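Local coordinates for putative permease protein, ABC transporter (Porphyromonas gingivalis, PDB 3IS6) that is a MacB-like periplasmic core domain from a putative ABC transporter permease that probably takes part in transport across the cell membrane, at residues F87-V99 with I140-N152. Residues are numbered along the deposited sequence; the frame is centred on the assembly and turned at random.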
# COMPACT_ATOMS: atom_id res chain seq x y z
N PHE A 87 -16.29 5.83 -9.90
CA PHE A 87 -15.67 7.02 -10.41
C PHE A 87 -16.20 7.26 -11.80
O PHE A 87 -16.44 8.34 -12.19
CB PHE A 87 -14.17 6.78 -10.47
CG PHE A 87 -13.37 7.91 -11.05
CD1 PHE A 87 -12.87 8.89 -10.24
CD2 PHE A 87 -13.04 7.95 -12.35
CE1 PHE A 87 -12.11 9.88 -10.75
CE2 PHE A 87 -12.28 8.94 -12.84
CZ PHE A 87 -11.82 9.90 -12.04
N LEU A 88 -16.37 6.21 -12.55
CA LEU A 88 -16.86 6.32 -13.89
C LEU A 88 -18.26 6.90 -13.93
O LEU A 88 -18.56 7.64 -14.80
CB LEU A 88 -16.83 4.96 -14.56
CG LEU A 88 -15.58 4.41 -15.22
CD1 LEU A 88 -14.35 4.77 -14.61
CD2 LEU A 88 -15.65 2.94 -15.42
N ASP A 89 -19.11 6.47 -13.04
CA ASP A 89 -20.43 7.03 -12.90
C ASP A 89 -20.49 8.47 -12.37
O ASP A 89 -21.09 9.31 -12.95
CB ASP A 89 -21.27 6.09 -12.06
CG ASP A 89 -21.54 4.76 -12.77
OD1 ASP A 89 -21.61 4.74 -14.00
OD2 ASP A 89 -21.67 3.74 -12.10
N MSE A 90 -19.76 8.73 -11.32
CA MSE A 90 -19.71 10.02 -10.70
C MSE A 90 -19.22 11.09 -11.67
O MSE A 90 -19.65 12.17 -11.62
CB MSE A 90 -18.80 9.97 -9.50
CG MSE A 90 -18.62 11.24 -8.75
SE MSE A 90 -20.16 11.81 -7.70
CE MSE A 90 -20.04 10.69 -6.23
N PHE A 91 -18.29 10.76 -12.54
CA PHE A 91 -17.73 11.73 -13.43
C PHE A 91 -18.09 11.57 -14.91
O PHE A 91 -17.53 12.21 -15.76
CB PHE A 91 -16.24 11.84 -13.17
CG PHE A 91 -15.93 12.25 -11.77
CD1 PHE A 91 -16.33 13.47 -11.29
CD2 PHE A 91 -15.30 11.42 -10.93
CE1 PHE A 91 -16.08 13.82 -10.01
CE2 PHE A 91 -15.06 11.79 -9.66
CZ PHE A 91 -15.45 12.99 -9.20
N GLY A 92 -19.04 10.71 -15.19
CA GLY A 92 -19.47 10.49 -16.54
C GLY A 92 -18.35 10.13 -17.49
O GLY A 92 -18.25 10.69 -18.54
N VAL A 93 -17.49 9.21 -17.09
CA VAL A 93 -16.39 8.78 -17.91
C VAL A 93 -16.84 7.65 -18.82
O VAL A 93 -17.35 6.68 -18.36
CB VAL A 93 -15.21 8.28 -17.04
CG1 VAL A 93 -14.07 7.84 -17.87
CG2 VAL A 93 -14.79 9.29 -16.05
N GLU A 94 -16.61 7.79 -20.10
CA GLU A 94 -16.98 6.81 -21.09
C GLU A 94 -15.73 6.12 -21.61
O GLU A 94 -14.73 6.75 -21.80
CB GLU A 94 -17.67 7.47 -22.27
CG GLU A 94 -18.90 8.22 -21.95
CD GLU A 94 -20.08 7.34 -21.62
OE1 GLU A 94 -20.13 6.19 -22.07
OE2 GLU A 94 -20.99 7.79 -20.90
N LEU A 95 -15.82 4.84 -21.85
CA LEU A 95 -14.72 4.14 -22.45
C LEU A 95 -14.76 4.17 -23.96
O LEU A 95 -15.77 3.93 -24.56
CB LEU A 95 -14.68 2.70 -21.97
CG LEU A 95 -14.53 2.46 -20.49
CD1 LEU A 95 -14.36 1.04 -20.27
CD2 LEU A 95 -13.38 3.21 -19.90
N ILE A 96 -13.67 4.55 -24.56
CA ILE A 96 -13.47 4.38 -25.97
C ILE A 96 -13.24 2.94 -26.39
O ILE A 96 -13.65 2.55 -27.44
CB ILE A 96 -12.40 5.29 -26.47
CG1 ILE A 96 -12.90 6.70 -26.36
CG2 ILE A 96 -12.15 5.03 -27.85
CD1 ILE A 96 -11.81 7.68 -26.24
N ALA A 97 -12.54 2.20 -25.57
CA ALA A 97 -12.27 0.79 -25.78
C ALA A 97 -12.35 0.00 -24.49
O ALA A 97 -12.11 0.51 -23.43
CB ALA A 97 -10.95 0.63 -26.41
N GLY A 98 -12.69 -1.26 -24.60
CA GLY A 98 -12.81 -2.14 -23.48
C GLY A 98 -14.15 -2.18 -22.83
O GLY A 98 -15.00 -1.44 -23.18
N VAL A 99 -14.33 -3.06 -21.87
CA VAL A 99 -15.62 -3.35 -21.29
C VAL A 99 -15.92 -2.58 -20.01
O VAL A 99 -15.26 -2.77 -19.03
CB VAL A 99 -15.68 -4.83 -20.97
CG1 VAL A 99 -16.92 -5.21 -20.31
CG2 VAL A 99 -15.42 -5.65 -22.20
N ILE A 140 0.83 -5.15 -15.46
CA ILE A 140 -0.52 -4.69 -15.46
C ILE A 140 -1.03 -4.71 -16.89
O ILE A 140 -0.36 -4.27 -17.77
CB ILE A 140 -0.60 -3.28 -14.94
CG1 ILE A 140 0.05 -3.18 -13.58
CG2 ILE A 140 -1.98 -2.86 -14.83
CD1 ILE A 140 0.52 -1.80 -13.24
N THR A 141 -2.23 -5.22 -17.08
CA THR A 141 -2.86 -5.31 -18.37
C THR A 141 -3.78 -4.15 -18.62
O THR A 141 -4.53 -3.79 -17.78
CB THR A 141 -3.73 -6.54 -18.42
OG1 THR A 141 -2.93 -7.69 -18.29
CG2 THR A 141 -4.43 -6.61 -19.69
N ILE A 142 -3.75 -3.59 -19.80
CA ILE A 142 -4.64 -2.49 -20.10
C ILE A 142 -6.03 -2.99 -20.49
O ILE A 142 -6.23 -3.56 -21.51
CB ILE A 142 -4.07 -1.63 -21.22
CG1 ILE A 142 -2.75 -1.03 -20.80
CG2 ILE A 142 -5.01 -0.58 -21.61
CD1 ILE A 142 -2.11 -0.32 -21.83
N GLY A 143 -6.98 -2.80 -19.60
CA GLY A 143 -8.32 -3.25 -19.82
C GLY A 143 -9.31 -2.31 -20.47
O GLY A 143 -10.40 -2.69 -20.79
N GLY A 144 -8.94 -1.06 -20.58
CA GLY A 144 -9.80 -0.07 -21.19
C GLY A 144 -9.10 1.20 -21.53
O GLY A 144 -8.05 1.46 -21.03
N VAL A 145 -9.71 2.00 -22.38
CA VAL A 145 -9.26 3.33 -22.68
C VAL A 145 -10.38 4.31 -22.47
O VAL A 145 -11.43 4.14 -23.00
CB VAL A 145 -8.79 3.43 -24.09
CG1 VAL A 145 -8.31 4.78 -24.37
CG2 VAL A 145 -7.74 2.44 -24.37
N PHE A 146 -10.14 5.32 -21.66
CA PHE A 146 -11.16 6.28 -21.31
C PHE A 146 -10.96 7.62 -21.97
O PHE A 146 -9.88 8.03 -22.22
CB PHE A 146 -11.33 6.44 -19.80
CG PHE A 146 -10.13 7.00 -19.09
CD1 PHE A 146 -10.01 8.35 -18.86
CD2 PHE A 146 -9.15 6.19 -18.64
CE1 PHE A 146 -8.92 8.85 -18.22
CE2 PHE A 146 -8.07 6.70 -18.00
CZ PHE A 146 -7.96 8.02 -17.79
N GLU A 147 -12.06 8.27 -22.26
CA GLU A 147 -12.08 9.58 -22.84
C GLU A 147 -11.38 10.53 -21.89
O GLU A 147 -11.64 10.49 -20.73
CB GLU A 147 -13.53 10.00 -22.86
CG GLU A 147 -14.05 10.48 -24.10
CD GLU A 147 -15.32 11.27 -23.91
OE1 GLU A 147 -15.28 12.49 -23.77
OE2 GLU A 147 -16.37 10.64 -23.87
N ASP A 148 -10.54 11.41 -22.39
CA ASP A 148 -9.73 12.23 -21.53
C ASP A 148 -10.65 12.99 -20.61
O ASP A 148 -11.69 13.44 -20.98
CB ASP A 148 -8.92 13.23 -22.32
CG ASP A 148 -7.85 12.62 -23.14
OD1 ASP A 148 -7.36 11.54 -22.86
OD2 ASP A 148 -7.48 13.26 -24.10
N LEU A 149 -10.23 13.12 -19.37
CA LEU A 149 -10.96 13.87 -18.41
C LEU A 149 -10.89 15.35 -18.78
O LEU A 149 -9.99 15.77 -19.42
CB LEU A 149 -10.39 13.64 -17.03
CG LEU A 149 -10.56 12.26 -16.44
CD1 LEU A 149 -9.67 12.06 -15.31
CD2 LEU A 149 -11.94 12.03 -16.03
N PRO A 150 -11.84 16.13 -18.35
CA PRO A 150 -11.86 17.53 -18.72
C PRO A 150 -10.60 18.25 -18.26
O PRO A 150 -10.11 17.99 -17.22
CB PRO A 150 -13.06 18.04 -17.96
CG PRO A 150 -13.91 16.92 -17.82
CD PRO A 150 -13.09 15.72 -17.73
N HIS A 151 -10.11 19.16 -19.08
CA HIS A 151 -8.96 19.99 -18.80
C HIS A 151 -9.25 21.09 -17.78
O HIS A 151 -10.37 21.35 -17.46
CB HIS A 151 -8.40 20.58 -20.09
N ASN A 152 -8.21 21.71 -17.26
CA ASN A 152 -8.34 22.78 -16.32
C ASN A 152 -9.20 22.35 -15.15
O ASN A 152 -10.00 23.08 -14.67
CB ASN A 152 -8.87 24.05 -16.97
CG ASN A 152 -7.91 24.65 -17.91
OD1 ASN A 152 -8.27 25.05 -18.96
ND2 ASN A 152 -6.70 24.70 -17.56
O HOH W 1 -12.04 -4.66 -21.50
O HOH W 2 -12.63 -2.08 -18.74
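Two consecutive residues, Ile96 and Ala97, sit opposite the single Val145, a classic beta bulge where 87-99 runs antiparallel to the end of strand 140-146. Val145 O receives both amides of the bulge, and both bonds are weak. The one from Ile96 N is short but bent, 129° at the hydrogen; Ala97 N to Val145 O is straighter but long, 3.4 Å. Val145 N returns a firmer bond to Ala97 O at 3.0 Å, from above the carbonyl plane. Glu147 N donates a straight hydrogen bond to Glu94 O, 3.1 Å, almost in line with the C=O bond. Beyond the bulge two waters bridge Gly143 O to the backbone of Val99: both donate to Gly143 O, one accepts from Val99 N, the other donates to Val99 O.

Val93 forks over the apolar side. With CG1 anti to its backbone N (chi1 -180°), that methyl lies 3.6 Å from Phe146 CB, while CG2 reaches Leu149 CD2. Leu95, on the same face of the pair as Phe146, puts CD2 3.8 Å from Phe146 CB. The Glu94 and Glu147 side chains run alongside one another; Glu147 OE2 comes 3.8 Å from Glu94 CB, while the like-charged Glu94 OE1 and Glu147 OE2 stay 6.1 Å apart.

Within the MacB-like core domain, a Schellman motif at Gly92 ends helix 86-90. Phe146 packs on strand 109-113, the parallel neighbour of 140-146, Ile96 touches helix 114-119, and Phe87 rests on strand 54-70.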